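Local coordinates for protein adenosylmethionine-8-amino-7-oxononanoate aminotransferase (PDB 6ZHK) that probably transfers the amino group of S-adenosyl-L-methionine to 8-amino-7-oxononanoate, using pyridoxal 5'-phosphate as cofactor, in the biotin pathway, at residues Asn360-Glu363 / Asn364-Lys368; Val254-Ala257 / Cys258-Asp262; Tyr411-Ala415 / Gly416-Ala420; Tyr55-Ala58 / Val59-Trp63. All coordinates share one frame; numbering follows the deposited sequence.

Interaction 1: residues Asn360-Glu363 / Asn364-Lys368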
loop_
_atom_site.group_PDB
_atom_site.type_symbol
_atom_site.label_atom_id
_atom_site.label_comp_id
_atom_site.label_asym_id
_atom_site.label_seq_id
_atom_site.Cartn_x
_atom_site.Cartn_y
_atom_site.Cartn_z
ATOM N N ASN A 360 -13.951 27.260 1.857
ATOM C CA ASN A 360 -14.844 27.244 0.715
ATOM C C ASN A 360 -14.065 26.966 -0.592
ATOM O O ASN A 360 -14.231 27.629 -1.627
ATOM C CB ASN A 360 -15.724 28.498 0.761
ATOM C CG ASN A 360 -17.047 28.399 0.022
ATOM O OD1 ASN A 360 -17.605 27.315 -0.189
ATOM N ND2 ASN A 360 -17.575 29.543 -0.380
ATOM N N VAL A 361 -13.254 25.894 -0.553
ATOM C CA VAL A 361 -12.334 25.605 -1.629
ATOM C C VAL A 361 -13.025 25.409 -2.980
ATOM O O VAL A 361 -12.548 25.932 -4.003
ATOM C CB VAL A 361 -11.427 24.411 -1.249
ATOM C CG1 VAL A 361 -10.580 24.026 -2.440
ATOM C CG2 VAL A 361 -10.552 24.821 -0.059
ATOM N N ILE A 362 -14.092 24.594 -3.020
ATOM C CA ILE A 362 -14.665 24.227 -4.310
ATOM C C ILE A 362 -15.268 25.469 -4.975
ATOM O O ILE A 362 -15.077 25.649 -6.178
ATOM C CB ILE A 362 -15.675 23.060 -4.189
ATOM C CG1 ILE A 362 -14.998 21.816 -3.594
ATOM C CG2 ILE A 362 -16.443 22.760 -5.501
ATOM C CD1 ILE A 362 -13.849 21.345 -4.380
ATOM N N GLU A 363 -15.909 26.361 -4.208
ATOM C CA GLU A 363 -16.404 27.587 -4.838
ATOM C C GLU A 363 -15.243 28.481 -5.276
ATOM O O GLU A 363 -15.277 29.031 -6.386
ATOM C CB GLU A 363 -17.403 28.346 -3.965
ATOM C CG GLU A 363 -18.603 27.499 -3.576
ATOM C CD GLU A 363 -19.782 28.277 -2.998
ATOM O OE1 GLU A 363 -20.908 28.076 -3.508
ATOM O OE2 GLU A 363 -19.585 29.051 -2.012
ATOM N N ASN A 364 -14.160 28.534 -4.487
ATOM C CA ASN A 364 -13.081 29.505 -4.728
ATOM C C ASN A 364 -12.199 29.096 -5.898
ATOM O O ASN A 364 -11.604 29.954 -6.531
ATOM C CB ASN A 364 -12.321 29.944 -3.463
ATOM C CG ASN A 364 -13.221 30.622 -2.441
ATOM O OD1 ASN A 364 -14.227 31.241 -2.789
ATOM N ND2 ASN A 364 -12.914 30.509 -1.161
ATOM N N ILE A 365 -12.159 27.797 -6.259
ATOM C CA ILE A 365 -11.307 27.447 -7.386
ATOM C C ILE A 365 -12.006 27.704 -8.721
ATOM O O ILE A 365 -11.361 27.637 -9.755
ATOM C CB ILE A 365 -10.739 26.004 -7.350
ATOM C CG1 ILE A 365 -11.844 24.949 -7.553
ATOM C CG2 ILE A 365 -9.921 25.757 -6.079
ATOM C CD1 ILE A 365 -11.365 23.498 -7.343
ATOM N N GLN A 366 -13.305 27.976 -8.723
ATOM C CA GLN A 366 -14.014 28.072 -9.989
ATOM C C GLN A 366 -13.425 29.172 -10.882
ATOM O O GLN A 366 -13.161 28.921 -12.046
ATOM C CB GLN A 366 -15.543 28.243 -9.844
ATOM C CG GLN A 366 -16.308 27.050 -9.239
ATOM C CD GLN A 366 -16.005 25.663 -9.774
ATOM O OE1 GLN A 366 -16.079 25.391 -10.976
ATOM N NE2 GLN A 366 -15.583 24.788 -8.878
ATOM N N PRO A 367 -13.250 30.441 -10.472
ATOM C CA PRO A 367 -12.639 31.397 -11.410
ATOM C C PRO A 367 -11.208 31.030 -11.800
ATOM O O PRO A 367 -10.734 31.422 -12.862
ATOM C CB PRO A 367 -12.636 32.722 -10.623
ATOM C CG PRO A 367 -12.909 32.365 -9.163
ATOM C CD PRO A 367 -13.650 31.042 -9.174
ATOM N N LYS A 368 -10.493 30.273 -10.944
ATOM C CA LYS A 368 -9.126 29.925 -11.309
ATOM C C LYS A 368 -9.097 28.874 -12.411
ATOM O O LYS A 368 -8.255 28.918 -13.321
ATOM C CB LYS A 368 -8.331 29.461 -10.072
ATOM C CG LYS A 368 -8.346 30.440 -8.896
ATOM C CD LYS A 368 -7.113 30.181 -8.030
ATOM C CE LYS A 368 -7.363 29.071 -7.029
ATOM N NZ LYS A 368 -6.240 28.942 -6.055
#
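Asn360 to Lys368 form a junction between two helices, the short 361-364 and the longer 366-376, and Gln366 stitches the two together by reaching back to Ile362. Gln366 NE2 gives a nearly straight hydrogen bond to Ile362 O (2.9 Å, 168°). The oxygen lies close to the plane of the Gln366 amide, while the donor is tilted from the carbonyl plane. A bend at chi2 (-47°) curls the side chain back far enough to do this. Gln366 N adds a backbone bond to Glu363 O (3.2 Å). Upstream, Asn364 N bonds to Asn360 O at 3.0 Å and Ile365 N to Val361 O at 3.0 Å. On the buried side, Ile365 CG2 packs against Val361 CG1 at 4.1 Å, and Phe356 of helix 343-358 touches both Val361 and Ile362. At the exposed start, Asn360 ND2 bonds to Glu363 OE2 at 2.6 Å, lying on that oxygen's anti lone pair. Gln366 NE2 also donates to Gly278 O, so one amide nitrogen serves two carbonyls: the junction is tied both to itself and to a distant loop by a neutral group.

Interaction 2: residues Val254-Ala257 / Cys258-Asp262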
loop_
_atom_site.group_PDB
_atom_site.type_symbol
_atom_site.label_atom_id
_atom_site.label_comp_id
_atom_site.label_asym_id
_atom_site.label_seq_id
_atom_site.Cartn_x
_atom_site.Cartn_y
_atom_site.Cartn_z
ATOM N N VAL A 254 -23.264 4.232 -18.006
ATOM C CA VAL A 254 -22.708 2.969 -17.509
ATOM C C VAL A 254 -23.325 2.628 -16.149
ATOM O O VAL A 254 -23.766 1.517 -15.901
ATOM C CB VAL A 254 -21.171 3.033 -17.435
ATOM C CG1 VAL A 254 -20.620 1.850 -16.646
ATOM C CG2 VAL A 254 -20.519 3.145 -18.804
ATOM N N ALA A 255 -23.359 3.592 -15.247
ATOM C CA ALA A 255 -23.974 3.355 -13.952
ATOM C C ALA A 255 -25.406 2.858 -14.107
ATOM O O ALA A 255 -25.857 1.989 -13.365
ATOM C CB ALA A 255 -23.894 4.623 -13.126
ATOM N N LYS A 256 -26.159 3.449 -15.041
ATOM C CA LYS A 256 -27.552 3.049 -15.146
ATOM C C LYS A 256 -27.588 1.605 -15.639
ATOM O O LYS A 256 -28.390 0.812 -15.158
ATOM C CB LYS A 256 -28.260 3.984 -16.132
ATOM C CG LYS A 256 -29.687 3.622 -16.541
ATOM C CD LYS A 256 -30.215 4.744 -17.445
ATOM C CE LYS A 256 -31.720 4.814 -17.678
ATOM N NZ LYS A 256 -32.162 3.769 -18.615
ATOM N N ALA A 257 -26.710 1.269 -16.590
ATOM C CA ALA A 257 -26.628 -0.085 -17.118
ATOM C C ALA A 257 -26.228 -1.074 -16.017
ATOM O O ALA A 257 -26.787 -2.173 -15.958
ATOM C CB ALA A 257 -25.671 -0.114 -18.283
ATOM N N CYS A 258 -25.286 -0.683 -15.136
ATOM C CA CYS A 258 -24.946 -1.542 -13.998
ATOM C C CYS A 258 -26.150 -1.769 -13.079
ATOM O O CYS A 258 -26.440 -2.884 -12.639
ATOM C CB CYS A 258 -23.789 -0.961 -13.206
ATOM S SG CYS A 258 -22.243 -0.990 -14.143
ATOM N N LYS A 259 -26.920 -0.712 -12.814
ATOM C CA LYS A 259 -28.114 -0.844 -11.990
ATOM C C LYS A 259 -29.124 -1.786 -12.644
ATOM O O LYS A 259 -29.644 -2.682 -11.957
ATOM C CB LYS A 259 -28.716 0.542 -11.704
ATOM C CG LYS A 259 -29.778 0.610 -10.606
ATOM C CD LYS A 259 -30.294 2.033 -10.359
ATOM C CE LYS A 259 -31.431 2.121 -9.348
ATOM N NZ LYS A 259 -31.003 1.637 -8.009
ATOM N N GLU A 260 -29.359 -1.612 -13.950
ATOM C CA GLU A 260 -30.403 -2.365 -14.640
ATOM C C GLU A 260 -30.001 -3.823 -14.815
ATOM O O GLU A 260 -30.885 -4.665 -14.971
ATOM C CB GLU A 260 -30.764 -1.747 -15.993
ATOM C CG GLU A 260 -31.602 -0.504 -15.790
ATOM C CD GLU A 260 -31.974 0.250 -17.047
ATOM O OE1 GLU A 260 -31.437 -0.104 -18.122
ATOM O OE2 GLU A 260 -32.803 1.204 -16.935
ATOM N N ASN A 261 -28.696 -4.124 -14.719
ATOM C CA ASN A 261 -28.225 -5.472 -14.997
ATOM C C ASN A 261 -27.594 -6.122 -13.775
ATOM O O ASN A 261 -26.965 -7.174 -13.923
ATOM C CB ASN A 261 -27.217 -5.516 -16.162
ATOM C CG ASN A 261 -27.798 -5.167 -17.520
ATOM O OD1 ASN A 261 -27.744 -4.015 -18.004
ATOM N ND2 ASN A 261 -28.302 -6.174 -18.198
ATOM N N ASP A 262 -27.790 -5.550 -12.577
ATOM C CA ASP A 262 -27.400 -6.206 -11.349
ATOM C C ASP A 262 -25.897 -6.428 -11.325
ATOM O O ASP A 262 -25.468 -7.500 -10.917
ATOM C CB ASP A 262 -28.131 -7.545 -11.133
ATOM C CG ASP A 262 -27.906 -8.161 -9.752
ATOM O OD1 ASP A 262 -27.785 -7.402 -8.741
ATOM O OD2 ASP A 262 -27.805 -9.415 -9.703
#
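Lys256 and Glu260 face each other one turn apart on helix 250-261, and the lysine can be followed along its whole length. From CB the chain sets out with CG anti to the backbone N (chi1 172°), which brings Lys256 CG within 4.0 Å of Glu260 OE2. The chain then runs extended until chi4, where it bends (-75°); Lys256 CE comes to 3.8 Å from Glu260 OE2. At the tip, Lys256 NZ makes a salt bridge to Glu260 OE2 at 3.1 Å. It meets that oxygen from above the carboxylate plane rather than within it, and Glu260 OE1 stays farther off, so the pairing is one-sided. The glutamate starts close to the same residue's backbone: Glu260 CG lies 3.5 Å from Lys256 O, the carbonyl that also accepts Glu260 N at 2.9 Å. Both side chains stand on the exposed face of the helix.

The other side of the helix is apolar. Cys258 SG lies 4.1 Å from Val254 CG1, and both side chains rest on Val231 of strand 228-234. Val254 also meets Leu214, Met217 and Ile221 of helix 211-224, and Ala255 touches Leu288 of helix 286-291. Past Asn261, Asp262 takes a positive phi (62°), and its carboxylate is held by salt bridges to Arg140 and Arg145. The result is an amphipathic helix with an i to i+4 ion pair on its outer face, laid against the large mixed sheet of the aminotransferase fold and closed by a Schellman motif.

Interaction 3: residues Tyr411-Ala415 / Gly416-Ala420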
loop_
_atom_site.group_PDB
_atom_site.type_symbol
_atom_site.label_atom_id
_atom_site.label_comp_id
_atom_site.label_asym_id
_atom_site.label_seq_id
_atom_site.Cartn_x
_atom_site.Cartn_y
_atom_site.Cartn_z
ATOM N N TYR A 411 7.880 6.481 -29.250
ATOM C CA TYR A 411 8.040 6.429 -27.797
ATOM C C TYR A 411 9.440 6.907 -27.413
ATOM O O TYR A 411 9.604 7.687 -26.468
ATOM C CB TYR A 411 7.822 5.006 -27.271
ATOM C CG TYR A 411 7.783 4.884 -25.767
ATOM C CD1 TYR A 411 6.835 5.551 -25.007
ATOM C CD2 TYR A 411 8.692 4.074 -25.092
ATOM C CE1 TYR A 411 6.815 5.450 -23.611
ATOM C CE2 TYR A 411 8.662 3.933 -23.706
ATOM C CZ TYR A 411 7.715 4.618 -22.969
ATOM O OH TYR A 411 7.653 4.493 -21.613
ATOM N N GLY A 412 10.448 6.431 -28.151
ATOM C CA GLY A 412 11.836 6.619 -27.767
ATOM C C GLY A 412 12.274 8.076 -27.868
ATOM O O GLY A 412 13.313 8.440 -27.340
ATOM N N TYR A 413 11.429 8.912 -28.495
ATOM C CA TYR A 413 11.781 10.290 -28.764
ATOM C C TYR A 413 11.589 11.159 -27.521
ATOM O O TYR A 413 12.239 12.208 -27.389
ATOM C CB TYR A 413 10.989 10.786 -29.970
ATOM C CG TYR A 413 11.458 12.120 -30.492
ATOM C CD1 TYR A 413 12.637 12.225 -31.215
ATOM C CD2 TYR A 413 10.728 13.282 -30.237
ATOM C CE1 TYR A 413 13.069 13.452 -31.705
ATOM C CE2 TYR A 413 11.128 14.509 -30.755
ATOM C CZ TYR A 413 12.314 14.595 -31.471
ATOM O OH TYR A 413 12.753 15.805 -31.938
ATOM N N LYS A 414 10.732 10.707 -26.584
ATOM C CA LYS A 414 10.527 11.421 -25.319
ATOM C C LYS A 414 10.107 12.865 -25.570
ATOM O O LYS A 414 10.653 13.801 -24.965
ATOM C CB LYS A 414 11.796 11.360 -24.453
ATOM C CG LYS A 414 12.204 9.934 -24.058
ATOM C CD LYS A 414 13.495 9.822 -23.235
ATOM C CE LYS A 414 13.369 10.278 -21.793
ATOM N NZ LYS A 414 14.694 10.434 -21.132
ATOM N N ALA A 415 9.131 13.069 -26.466
ATOM C CA ALA A 415 8.788 14.450 -26.795
ATOM C C ALA A 415 8.318 15.242 -25.576
ATOM O O ALA A 415 8.673 16.410 -25.407
ATOM C CB ALA A 415 7.768 14.511 -27.901
ATOM N N GLY A 416 7.441 14.658 -24.752
ATOM C CA GLY A 416 7.052 15.374 -23.542
ATOM C C GLY A 416 8.219 15.738 -22.605
ATOM O O GLY A 416 8.235 16.823 -22.055
ATOM N N TYR A 417 9.186 14.841 -22.406
ATOM C CA TYR A 417 10.370 15.165 -21.593
ATOM C C TYR A 417 11.208 16.293 -22.228
ATOM O O TYR A 417 11.817 17.111 -21.530
ATOM C CB TYR A 417 11.221 13.914 -21.363
ATOM C CG TYR A 417 10.670 12.979 -20.303
ATOM C CD1 TYR A 417 10.594 13.374 -18.967
ATOM C CD2 TYR A 417 10.309 11.677 -20.629
ATOM C CE1 TYR A 417 10.114 12.520 -17.973
ATOM C CE2 TYR A 417 9.762 10.840 -19.665
ATOM C CZ TYR A 417 9.688 11.253 -18.342
ATOM O OH TYR A 417 9.195 10.361 -17.447
ATOM N N ARG A 418 11.192 16.387 -23.554
ATOM C CA ARG A 418 11.881 17.534 -24.166
ATOM C C ARG A 418 11.257 18.857 -23.715
ATOM O O ARG A 418 11.931 19.856 -23.391
ATOM C CB ARG A 418 11.879 17.347 -25.686
ATOM C CG ARG A 418 12.951 16.370 -26.143
ATOM C CD ARG A 418 12.761 16.091 -27.622
ATOM N NE ARG A 418 13.462 14.858 -27.914
ATOM C CZ ARG A 418 14.496 14.739 -28.728
ATOM N NH1 ARG A 418 14.961 15.796 -29.370
ATOM N NH2 ARG A 418 15.053 13.557 -28.916
ATOM N N VAL A 419 9.923 18.875 -23.687
ATOM C CA VAL A 419 9.200 20.020 -23.192
ATOM C C VAL A 419 9.477 20.221 -21.696
ATOM O O VAL A 419 9.701 21.348 -21.243
ATOM C CB VAL A 419 7.709 19.971 -23.581
ATOM C CG1 VAL A 419 6.967 21.162 -22.986
ATOM C CG2 VAL A 419 7.557 20.018 -25.104
ATOM N N ALA A 420 9.445 19.130 -20.902
ATOM C CA ALA A 420 9.724 19.227 -19.462
ATOM C C ALA A 420 11.087 19.892 -19.201
ATOM O O ALA A 420 11.228 20.659 -18.248
ATOM C CB ALA A 420 9.686 17.827 -18.857
#
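Arg418 lays its guanidinium flat over one face of the Tyr413 ring, with the two planes only 8° apart and the centres 3.7 Å from each other. This is a stacked cation-pi contact: CZ of Arg418 stands 3.7 Å from the centroid of the Tyr413 ring, displaced toward its rim, and Arg418 NH2 comes within 3.4 Å of Tyr413 CE1. The same arginine also grips its partner's backbone, for Arg418 NE gives a hydrogen bond to Tyr413 O (3.0 Å, 155°) that fixes how the group is turned. An extended chain from CG to NE carries the guanidinium back past the start of the helix to reach Tyr413.

With Arg418 cut back to alanine, this face of the Tyr413 ring would probably lose its cover and Tyr413 O its side-chain donor, letting the turn before the helix move more.

Behind this shell, Lys414 holds the N-cap position with positive phi (56°), and Lys414 O accepts Arg418 N at 3.0 Å; Val419 N donates likewise to Ala415 O at 3.3 Å. Tyr413 OH is bonded to Asp465 O near the C-terminus, and Tyr409 brings its ring nearly parallel to that of Tyr413; Arg418 NH1 has a long, weak ion pair with Asp465. Farther out, Tyr417 packs on Arg431, a predicted substrate-binding residue, and on Phe327 of the second subunit. Helix 415-425 thus starts beside the dimer interface, with Ala415 and Val419 set on Leu399 of strand 394-399 and Val419 also on Leu457 and Ile461 of helix 447-463.

Interaction 4: residues Tyr55-Ala58 / Val59-Trp63; sequences YLDA and VSSIW
A type I beta turn from Asp57 to Ser60 takes the chain from strand 54-57 into a short left-handed helical turn, and the Asp57 carboxylate clasps Ser61 just beyond it. Ser61 N donates to Asp57 OD1 at 2.7 Å (153°), while Ser61 OG donates to Asp57 OD2 at 2.6 Å. Both donors arrive on the syn side, about 20° out of the carboxylate plane, so one serine holds both oxygens and keeps the group from rotating. Asp57 CG stands anti to the backbone N (chi1 -169°), which points the carboxylate forward over the turn. The turn itself is closed by Ser60 N to Asp57 O at 3.1 Å.

Around this clasp, Asp57 OD2 takes a further bond from His69 NE2, and Ser60 OG is bonded to Val440 O. Ile62 O accepts a bond from Lys301 NZ, the lysine predicted to carry the cofactor and unmodified here; the Val59 side chain comes within about 4 Å of that of Arg431. His87 and Thr89 of the second subunit pack on Ser61 and Ile62. Were Asp57 replaced by alanine, Ser61 N, Ser61 OG and His69 NE2 would probably lose their shared acceptor, and the left-handed turn would be freer to shift.

The carboxylate is buried yet well supplied: three donors share its two oxygens, which would be expected to stabilise its negative charge and to hold firm the backbone at Ser61, next to the Ile62 carbonyl that meets the predicted cofactor lysine.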
loop_
_atom_site.group_PDB
_atom_site.type_symbol
_atom_site.label_atom_id
_atom_site.label_comp_id
_atom_site.label_asym_id
_atom_site.label_seq_id
_atom_site.Cartn_x
_atom_site.Cartn_y
_atom_site.Cartn_z
ATOM N N TYR A 55 10.883 25.403 -7.951
ATOM C CA TYR A 55 10.156 24.889 -9.099
ATOM C C TYR A 55 8.673 24.824 -8.789
ATOM O O TYR A 55 8.295 24.253 -7.769
ATOM C CB TYR A 55 10.714 23.515 -9.460
ATOM C CG TYR A 55 12.182 23.589 -9.794
ATOM C CD1 TYR A 55 12.591 23.931 -11.078
ATOM C CD2 TYR A 55 13.144 23.325 -8.837
ATOM C CE1 TYR A 55 13.941 24.055 -11.398
ATOM C CE2 TYR A 55 14.497 23.400 -9.158
ATOM C CZ TYR A 55 14.888 23.738 -10.443
ATOM O OH TYR A 55 16.215 23.842 -10.775
ATOM N N LEU A 56 7.846 25.480 -9.610
ATOM C CA LEU A 56 6.410 25.379 -9.423
ATOM C C LEU A 56 5.996 23.912 -9.600
ATOM O O LEU A 56 6.294 23.308 -10.626
ATOM C CB LEU A 56 5.744 26.253 -10.487
ATOM C CG LEU A 56 4.217 26.343 -10.458
ATOM C CD1 LEU A 56 3.740 26.995 -9.168
ATOM C CD2 LEU A 56 3.777 27.218 -11.619
ATOM N N ASP A 57 5.211 23.393 -8.662
ATOM C CA ASP A 57 4.845 21.971 -8.727
ATOM C C ASP A 57 3.603 21.795 -9.618
ATOM O O ASP A 57 2.478 21.651 -9.150
ATOM C CB ASP A 57 4.605 21.475 -7.312
ATOM C CG ASP A 57 4.471 19.955 -7.183
ATOM O OD1 ASP A 57 4.439 19.247 -8.228
ATOM O OD2 ASP A 57 4.379 19.525 -6.039
ATOM N N ALA A 58 3.834 21.812 -10.919
ATOM C CA ALA A 58 2.759 21.943 -11.896
ATOM C C ALA A 58 2.038 20.595 -12.054
ATOM O O ALA A 58 0.947 20.596 -12.613
ATOM C CB ALA A 58 3.351 22.413 -13.222
ATOM N N VAL A 59 2.600 19.507 -11.483
ATOM C CA VAL A 59 1.912 18.215 -11.468
ATOM C C VAL A 59 1.520 17.780 -10.049
ATOM O O VAL A 59 1.176 16.596 -9.805
ATOM C CB VAL A 59 2.672 17.126 -12.248
ATOM C CG1 VAL A 59 2.653 17.355 -13.770
ATOM C CG2 VAL A 59 4.115 16.894 -11.731
ATOM N N SER A 60 1.645 18.698 -9.088
ATOM C CA SER A 60 1.251 18.416 -7.711
ATOM C C SER A 60 1.909 17.168 -7.169
ATOM O O SER A 60 1.256 16.409 -6.466
ATOM C CB SER A 60 -0.254 18.298 -7.624
ATOM O OG SER A 60 -0.827 19.577 -7.848
ATOM N N SER A 61 3.228 17.007 -7.405
ATOM C CA SER A 61 3.937 15.842 -6.853
ATOM C C SER A 61 3.208 14.533 -7.240
ATOM O O SER A 61 3.113 13.592 -6.439
ATOM C CB SER A 61 4.264 15.951 -5.365
ATOM O OG SER A 61 4.966 17.176 -5.055
ATOM N N ILE A 62 2.766 14.498 -8.518
ATOM C CA ILE A 62 2.087 13.358 -9.130
ATOM C C ILE A 62 0.668 13.250 -8.536
ATOM O O ILE A 62 0.199 12.159 -8.094
ATOM C CB ILE A 62 2.903 12.040 -9.102
ATOM C CG1 ILE A 62 4.421 12.223 -9.247
ATOM C CG2 ILE A 62 2.322 10.993 -10.097
ATOM C CD1 ILE A 62 4.860 12.760 -10.592
ATOM N N TRP A 63 -0.015 14.414 -8.551
ATOM C CA TRP A 63 -1.472 14.491 -8.587
ATOM C C TRP A 63 -2.022 14.227 -7.177
ATOM O O TRP A 63 -3.192 13.841 -7.049
ATOM C CB TRP A 63 -2.104 13.509 -9.611
ATOM C CG TRP A 63 -1.445 13.355 -10.958
ATOM C CD1 TRP A 63 -0.477 14.126 -11.525
ATOM C CD2 TRP A 63 -1.696 12.288 -11.904
ATOM N NE1 TRP A 63 -0.114 13.625 -12.761
ATOM C CE2 TRP A 63 -0.818 12.481 -13.002
ATOM C CE3 TRP A 63 -2.546 11.175 -11.909
ATOM C CZ2 TRP A 63 -0.808 11.615 -14.095
ATOM C CZ3 TRP A 63 -2.536 10.314 -12.987
ATOM C CH2 TRP A 63 -1.708 10.565 -14.088
#

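Overall arrangement
All four contacts are local. Interaction 4 is the buried one, a carboxylate gripped by three donors close to the predicted cofactor lysine. Interactions 1, 2 and 3 are partly buried, and each pairs an apolar inner side with polar groups farther out: a neutral amide bridge in interaction 1, an exposed ion pair in interaction 2, an arginine stacked on a tyrosine in interaction 3. Interactions 3 and 4, with centres about 18 Å apart, both touch the second subunit, lie near Arg431 and rest on helix 447-463. Interaction 2 lies on the opposite side of the chain's centre from interaction 4, about 37 Å away between centres, and, like interaction 1, is far from any annotated site.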